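Hypothetical protein PH1109 (Pyrococcus horikoshii, PDB 2D59) is of unknown function but belongs to the CoA-binding domain family, with a compact Rossmann-like alpha/beta fold built round a parallel sheet. Local coordinates at residues A[13-18]-A[104-109]; A[110-115]-A[127-132]. One frame throughout, in Å; residues are numbered along the deposited sequence.

Interaction 1: A[13-18]-A[104-109]; sequences EDIREI and VVWFQY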
loop_
_atom_site.group_PDB
_atom_site.type_symbol
_atom_site.label_atom_id
_atom_site.label_comp_id
_atom_site.label_asym_id
_atom_site.label_seq_id
_atom_site.Cartn_x
_atom_site.Cartn_y
_atom_site.Cartn_z
ATOM N N GLU A 13 4.997 -17.086 -3.452
ATOM C CA GLU A 13 5.590 -16.795 -4.752
ATOM C C GLU A 13 4.916 -15.577 -5.382
ATOM O O GLU A 13 5.579 -14.722 -5.971
ATOM C CB GLU A 13 5.433 -18.002 -5.683
ATOM C CG GLU A 13 6.593 -18.196 -6.639
ATOM C CD GLU A 13 7.818 -18.772 -5.950
ATOM O OE1 GLU A 13 8.217 -18.234 -4.897
ATOM O OE2 GLU A 13 8.384 -19.762 -6.461
ATOM N N ASP A 14 3.593 -15.512 -5.261
ATOM C CA ASP A 14 2.829 -14.396 -5.811
ATOM C C ASP A 14 3.226 -13.092 -5.139
ATOM O O ASP A 14 3.454 -12.082 -5.805
ATOM C CB ASP A 14 1.326 -14.601 -5.605
ATOM C CG ASP A 14 0.783 -15.801 -6.359
ATOM O OD1 ASP A 14 1.181 -16.009 -7.523
ATOM O OD2 ASP A 14 -0.059 -16.524 -5.789
ATOM N N ILE A 15 3.301 -13.117 -3.811
ATOM C CA ILE A 15 3.654 -11.918 -3.054
ATOM C C ILE A 15 5.059 -11.472 -3.402
ATOM O O ILE A 15 5.317 -10.281 -3.599
ATOM C CB ILE A 15 3.536 -12.154 -1.524
ATOM C CG1 ILE A 15 2.062 -12.291 -1.148
ATOM C CG2 ILE A 15 4.107 -10.979 -0.745
ATOM C CD1 ILE A 15 1.311 -13.293 -1.953
ATOM N N ARG A 16 5.971 -12.431 -3.479
ATOM C CA ARG A 16 7.356 -12.131 -3.809
ATOM C C ARG A 16 7.434 -11.465 -5.184
ATOM O O ARG A 16 8.234 -10.552 -5.400
ATOM C CB ARG A 16 8.183 -13.420 -3.798
ATOM C CG ARG A 16 9.664 -13.204 -4.012
ATOM C CD ARG A 16 10.442 -14.512 -3.931
ATOM N NE ARG A 16 10.551 -15.037 -2.570
ATOM C CZ ARG A 16 10.016 -16.185 -2.161
ATOM N NH1 ARG A 16 10.172 -16.583 -0.904
ATOM N NH2 ARG A 16 9.320 -16.938 -3.006
ATOM N N GLU A 17 6.598 -11.929 -6.109
ATOM C CA GLU A 17 6.553 -11.377 -7.464
ATOM C C GLU A 17 6.021 -9.943 -7.435
ATOM O O GLU A 17 6.544 -9.059 -8.111
ATOM C CB GLU A 17 5.657 -12.246 -8.355
ATOM C CG GLU A 17 5.355 -11.647 -9.719
ATOM C CD GLU A 17 6.576 -11.558 -10.616
ATOM O OE1 GLU A 17 6.442 -11.039 -11.744
ATOM O OE2 GLU A 17 7.667 -12.008 -10.202
ATOM N N ILE A 18 4.977 -9.720 -6.643
ATOM C CA ILE A 18 4.385 -8.394 -6.514
ATOM C C ILE A 18 5.408 -7.403 -5.976
ATOM O O ILE A 18 5.502 -6.269 -6.449
ATOM C CB ILE A 18 3.171 -8.420 -5.560
ATOM C CG1 ILE A 18 2.015 -9.165 -6.226
ATOM C CG2 ILE A 18 2.732 -7.015 -5.216
ATOM C CD1 ILE A 18 1.548 -8.525 -7.522
ATOM N N VAL A 104 -2.303 -3.159 -7.966
ATOM C CA VAL A 104 -2.505 -3.888 -6.719
ATOM C C VAL A 104 -3.024 -3.007 -5.589
ATOM O O VAL A 104 -2.623 -1.853 -5.453
ATOM C CB VAL A 104 -1.167 -4.516 -6.239
ATOM C CG1 VAL A 104 -1.360 -5.231 -4.909
ATOM C CG2 VAL A 104 -0.634 -5.477 -7.290
ATOM N N VAL A 105 -3.937 -3.557 -4.796
ATOM C CA VAL A 105 -4.460 -2.861 -3.631
ATOM C C VAL A 105 -3.955 -3.727 -2.485
ATOM O O VAL A 105 -4.222 -4.927 -2.440
ATOM C CB VAL A 105 -6.001 -2.818 -3.604
ATOM C CG1 VAL A 105 -6.474 -2.098 -2.342
ATOM C CG2 VAL A 105 -6.519 -2.098 -4.836
ATOM N N TRP A 106 -3.205 -3.122 -1.577
ATOM C CA TRP A 106 -2.642 -3.855 -0.457
ATOM C C TRP A 106 -3.228 -3.385 0.868
ATOM O O TRP A 106 -2.950 -2.274 1.315
ATOM C CB TRP A 106 -1.119 -3.679 -0.457
ATOM C CG TRP A 106 -0.389 -4.553 0.519
ATOM C CD1 TRP A 106 -0.589 -4.621 1.869
ATOM C CD2 TRP A 106 0.681 -5.463 0.227
ATOM N NE1 TRP A 106 0.290 -5.511 2.434
ATOM C CE2 TRP A 106 1.083 -6.040 1.451
ATOM C CE3 TRP A 106 1.346 -5.839 -0.949
ATOM C CZ2 TRP A 106 2.114 -6.984 1.534
ATOM C CZ3 TRP A 106 2.375 -6.776 -0.866
ATOM C CH2 TRP A 106 2.748 -7.336 0.369
ATOM N N PHE A 107 -4.045 -4.236 1.485
ATOM C CA PHE A 107 -4.666 -3.930 2.770
ATOM C C PHE A 107 -3.741 -4.357 3.906
ATOM O O PHE A 107 -3.505 -5.548 4.112
ATOM C CB PHE A 107 -5.998 -4.675 2.903
ATOM C CG PHE A 107 -7.094 -4.144 2.015
ATOM C CD1 PHE A 107 -7.940 -3.128 2.458
ATOM C CD2 PHE A 107 -7.289 -4.670 0.744
ATOM C CE1 PHE A 107 -8.969 -2.651 1.644
ATOM C CE2 PHE A 107 -8.316 -4.199 -0.079
ATOM C CZ PHE A 107 -9.156 -3.188 0.375
ATOM N N GLN A 108 -3.211 -3.385 4.639
ATOM C CA GLN A 108 -2.336 -3.683 5.764
ATOM C C GLN A 108 -3.209 -4.225 6.900
ATOM O O GLN A 108 -4.436 -4.245 6.795
ATOM C CB GLN A 108 -1.605 -2.414 6.212
ATOM C CG GLN A 108 -0.577 -1.876 5.219
ATOM C CD GLN A 108 0.784 -2.534 5.353
ATOM O OE1 GLN A 108 1.247 -2.810 6.463
ATOM N NE2 GLN A 108 1.446 -2.761 4.226
ATOM N N TYR A 109 -2.579 -4.661 7.983
ATOM C CA TYR A 109 -3.313 -5.211 9.117
ATOM C C TYR A 109 -4.430 -4.301 9.632
ATOM O O TYR A 109 -4.254 -3.089 9.765
ATOM C CB TYR A 109 -2.343 -5.530 10.260
ATOM C CG TYR A 109 -1.339 -6.612 9.922
ATOM C CD1 TYR A 109 -1.761 -7.859 9.464
ATOM C CD2 TYR A 109 0.034 -6.395 10.070
ATOM C CE1 TYR A 109 -0.847 -8.863 9.160
ATOM C CE2 TYR A 109 0.958 -7.398 9.768
ATOM C CZ TYR A 109 0.507 -8.628 9.316
ATOM O OH TYR A 109 1.405 -9.634 9.029
#
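Ile15 and Ile18, two bumps on the inner side of helix 12-21, reach the side chains of Val104 and Trp106 on strand 104-107. At one end the tip of Ile18, CD1, meets the CG2 branch of Val104 at 3.8 Å, the two side chains meeting at a slant. At the other end CG2 of Ile15 approaches CH2, the outer corner of the indole, at 4.0 Å, and the two side chains cross at about a right angle. With CG1 of Ile18 anti to the carbonyl carbon (chi1 -70°), CG2 falls anti to the backbone N and sits at the notch between CG1 of Val104 and the indole edge, near the ring plane, with CZ3 of Trp106 4.4 Å away. The tryptophan side chain leaves the strand anti to its backbone nitrogen (chi1 -171°), which carries the six-membered ring out to the helix, while NE1 is hydrogen-bonded to the carbonyl O of Arg131. Ile126 and Val128 of the neighbouring strand and Leu140 of helix 133-141 add to this buried apolar layer. With axes 12.0 Å apart and inclined at 113°, the segments join by side chains alone, a helix packed across one face of the parallel sheet of a three-layer, Rossmann-like alpha/beta fold.

Interaction 2: A[110-115]-A[127-132]; sequences NTYNRE and IVANRC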
loop_
_atom_site.group_PDB
_atom_site.type_symbol
_atom_site.label_atom_id
_atom_site.label_comp_id
_atom_site.label_asym_id
_atom_site.label_seq_id
_atom_site.Cartn_x
_atom_site.Cartn_y
_atom_site.Cartn_z
ATOM N N ASN A 110 -5.581 -4.909 9.905
ATOM C CA ASN A 110 -6.748 -4.211 10.434
ATOM C C ASN A 110 -7.277 -3.066 9.572
ATOM O O ASN A 110 -7.714 -2.044 10.100
ATOM C CB ASN A 110 -6.441 -3.682 11.839
ATOM C CG ASN A 110 -5.988 -4.776 12.789
ATOM O OD1 ASN A 110 -4.947 -5.400 12.583
ATOM N ND2 ASN A 110 -6.770 -5.014 13.835
ATOM N N THR A 111 -7.246 -3.236 8.255
ATOM C CA THR A 111 -7.745 -2.204 7.348
ATOM C C THR A 111 -8.718 -2.785 6.323
ATOM O O THR A 111 -9.370 -2.045 5.587
ATOM C CB THR A 111 -6.600 -1.543 6.547
ATOM O OG1 THR A 111 -6.110 -2.468 5.567
ATOM C CG2 THR A 111 -5.457 -1.148 7.463
ATOM N N TYR A 112 -8.825 -4.107 6.280
ATOM C CA TYR A 112 -9.680 -4.753 5.292
ATOM C C TYR A 112 -11.185 -4.502 5.385
ATOM O O TYR A 112 -11.785 -4.586 6.457
ATOM C CB TYR A 112 -9.411 -6.259 5.285
ATOM C CG TYR A 112 -9.936 -6.953 4.055
ATOM C CD1 TYR A 112 -11.190 -7.568 4.051
ATOM C CD2 TYR A 112 -9.180 -6.986 2.884
ATOM C CE1 TYR A 112 -11.676 -8.203 2.908
ATOM C CE2 TYR A 112 -9.652 -7.614 1.739
ATOM C CZ TYR A 112 -10.898 -8.222 1.758
ATOM O OH TYR A 112 -11.344 -8.856 0.621
ATOM N N ASN A 113 -11.776 -4.193 4.235
ATOM C CA ASN A 113 -13.211 -3.950 4.099
ATOM C C ASN A 113 -13.610 -4.749 2.862
ATOM O O ASN A 113 -13.068 -4.523 1.781
ATOM C CB ASN A 113 -13.491 -2.462 3.860
ATOM C CG ASN A 113 -14.966 -2.176 3.638
ATOM O OD1 ASN A 113 -15.729 -1.995 4.588
ATOM N ND2 ASN A 113 -15.379 -2.152 2.381
ATOM N N ARG A 114 -14.547 -5.681 3.008
ATOM C CA ARG A 114 -14.939 -6.508 1.870
ATOM C C ARG A 114 -15.585 -5.754 0.714
ATOM O O ARG A 114 -15.410 -6.128 -0.443
ATOM C CB ARG A 114 -15.860 -7.650 2.315
ATOM C CG ARG A 114 -17.235 -7.233 2.792
ATOM C CD ARG A 114 -18.116 -8.466 2.977
ATOM N NE ARG A 114 -18.370 -9.143 1.706
ATOM C CZ ARG A 114 -19.185 -8.676 0.765
ATOM N NH1 ARG A 114 -19.360 -9.346 -0.367
ATOM N NH2 ARG A 114 -19.839 -7.541 0.961
ATOM N N GLU A 115 -16.329 -4.696 1.015
ATOM C CA GLU A 115 -16.980 -3.926 -0.040
ATOM C C GLU A 115 -15.947 -3.213 -0.912
ATOM O O GLU A 115 -16.034 -3.239 -2.139
ATOM C CB GLU A 115 -17.947 -2.912 0.577
ATOM C CG GLU A 115 -19.140 -3.554 1.270
ATOM C CD GLU A 115 -20.146 -4.125 0.288
ATOM O OE1 GLU A 115 -20.869 -3.337 -0.355
ATOM O OE2 GLU A 115 -20.212 -5.363 0.151
ATOM N N ILE A 127 -5.528 -8.232 -5.261
ATOM C CA ILE A 127 -5.734 -7.931 -3.851
ATOM C C ILE A 127 -4.811 -8.677 -2.893
ATOM O O ILE A 127 -4.732 -9.908 -2.908
ATOM C CB ILE A 127 -7.196 -8.224 -3.451
ATOM C CG1 ILE A 127 -8.138 -7.423 -4.352
ATOM C CG2 ILE A 127 -7.439 -7.859 -1.983
ATOM C CD1 ILE A 127 -9.588 -7.796 -4.205
ATOM N N VAL A 128 -4.093 -7.917 -2.075
ATOM C CA VAL A 128 -3.232 -8.490 -1.053
ATOM C C VAL A 128 -3.928 -7.996 0.205
ATOM O O VAL A 128 -4.261 -6.812 0.305
ATOM C CB VAL A 128 -1.789 -7.942 -1.120
ATOM C CG1 VAL A 128 -0.963 -8.514 0.028
ATOM C CG2 VAL A 128 -1.157 -8.311 -2.457
ATOM N N ALA A 129 -4.185 -8.889 1.152
ATOM C CA ALA A 129 -4.897 -8.466 2.348
ATOM C C ALA A 129 -4.439 -9.099 3.648
ATOM O O ALA A 129 -4.168 -10.304 3.729
ATOM C CB ALA A 129 -6.392 -8.693 2.157
ATOM N N ASN A 130 -4.379 -8.253 4.670
ATOM C CA ASN A 130 -3.959 -8.635 6.006
ATOM C C ASN A 130 -2.528 -9.159 6.028
ATOM O O ASN A 130 -2.241 -10.229 6.565
ATOM C CB ASN A 130 -4.919 -9.661 6.604
ATOM C CG ASN A 130 -5.017 -9.538 8.109
ATOM O OD1 ASN A 130 -5.170 -8.434 8.634
ATOM N ND2 ASN A 130 -4.935 -10.663 8.810
ATOM N N ARG A 131 -1.645 -8.384 5.406
ATOM C CA ARG A 131 -0.217 -8.664 5.346
ATOM C C ARG A 131 0.430 -7.286 5.434
ATOM O O ARG A 131 -0.232 -6.272 5.218
ATOM C CB ARG A 131 0.192 -9.295 4.008
ATOM C CG ARG A 131 -0.494 -10.594 3.629
ATOM C CD ARG A 131 0.199 -11.157 2.394
ATOM N NE ARG A 131 -0.546 -12.231 1.743
ATOM C CZ ARG A 131 -0.140 -13.495 1.684
ATOM N NH1 ARG A 131 1.006 -13.856 2.244
ATOM N NH2 ARG A 131 -0.876 -14.397 1.049
ATOM N N CYS A 132 1.717 -7.251 5.749
ATOM C CA CYS A 132 2.446 -5.996 5.832
ATOM C C CYS A 132 3.534 -6.016 4.765
ATOM O O CYS A 132 4.275 -6.992 4.657
ATOM C CB CYS A 132 3.079 -5.843 7.214
ATOM S SG CYS A 132 4.175 -4.419 7.353
HETATM O O HOH W 1 -6.796 -7.370 10.596
HETATM O O HOH W 2 -6.812 -6.288 7.051
#
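The CD2-CE2 side of the Tyr112 ring overlaps the methyl of Ala129, which comes up obliquely, with CD2 just 3.3 Å and CE2 3.5 Å from that CB, a tight fit. CG2 of Ile127, by contrast, lies at the ring edge, near its plane, 4.3 Å from CE2 of Tyr112. With CG anti to the backbone N (chi1 -163°), the phenol swings from the loop toward strand 126-129; its hydroxyl is hydrogen-bonded to Ser117, and the ring of Phe107 packs edge-to-face with it. This is the beta-alpha-beta unit of strand 104-107, helix 114-122 and strand 126-129, and the contact places the loop leading into the helix beside the end of the second strand, with Asn113 at the helix N-cap. Further along, two waters bridge the loop backbone to the side chain of Asn130. Water 1 accepts from the backbone N of Asn110 at 2.8 Å and donates to OD1 of Asn130, also at 2.8 Å. Water 2 takes the N-H of Tyr112 at 3.1 Å and donates to the same OD1 of Asn130, so one amide oxygen receives both bridges. ND2 of Asn130 is held by the carbonyl of Arg5.

How the interactions relate
From the N terminus, helix 12-21 comes first, and interaction 1 closes a long loop of 85 residues, holding three strands of the parallel sheet, a small antiparallel pair and two helices, when the chain returns as strand 104-107. Interaction 2 then opens directly after residue 109 and closes a short loop of 11 residues through helix 114-122, so the two are in series and neither nests nor crosses. They meet in the sheet, where Phe107 N lies 2.8 Å from Val128 O, and Phe107 O 2.9 Å from Asn130 N, both probable hydrogen bonds. Interaction 1 ties helix 12-21 to strand 104-107, and interaction 2 ties the loop entering helix 114-122 to edge strand 126-129.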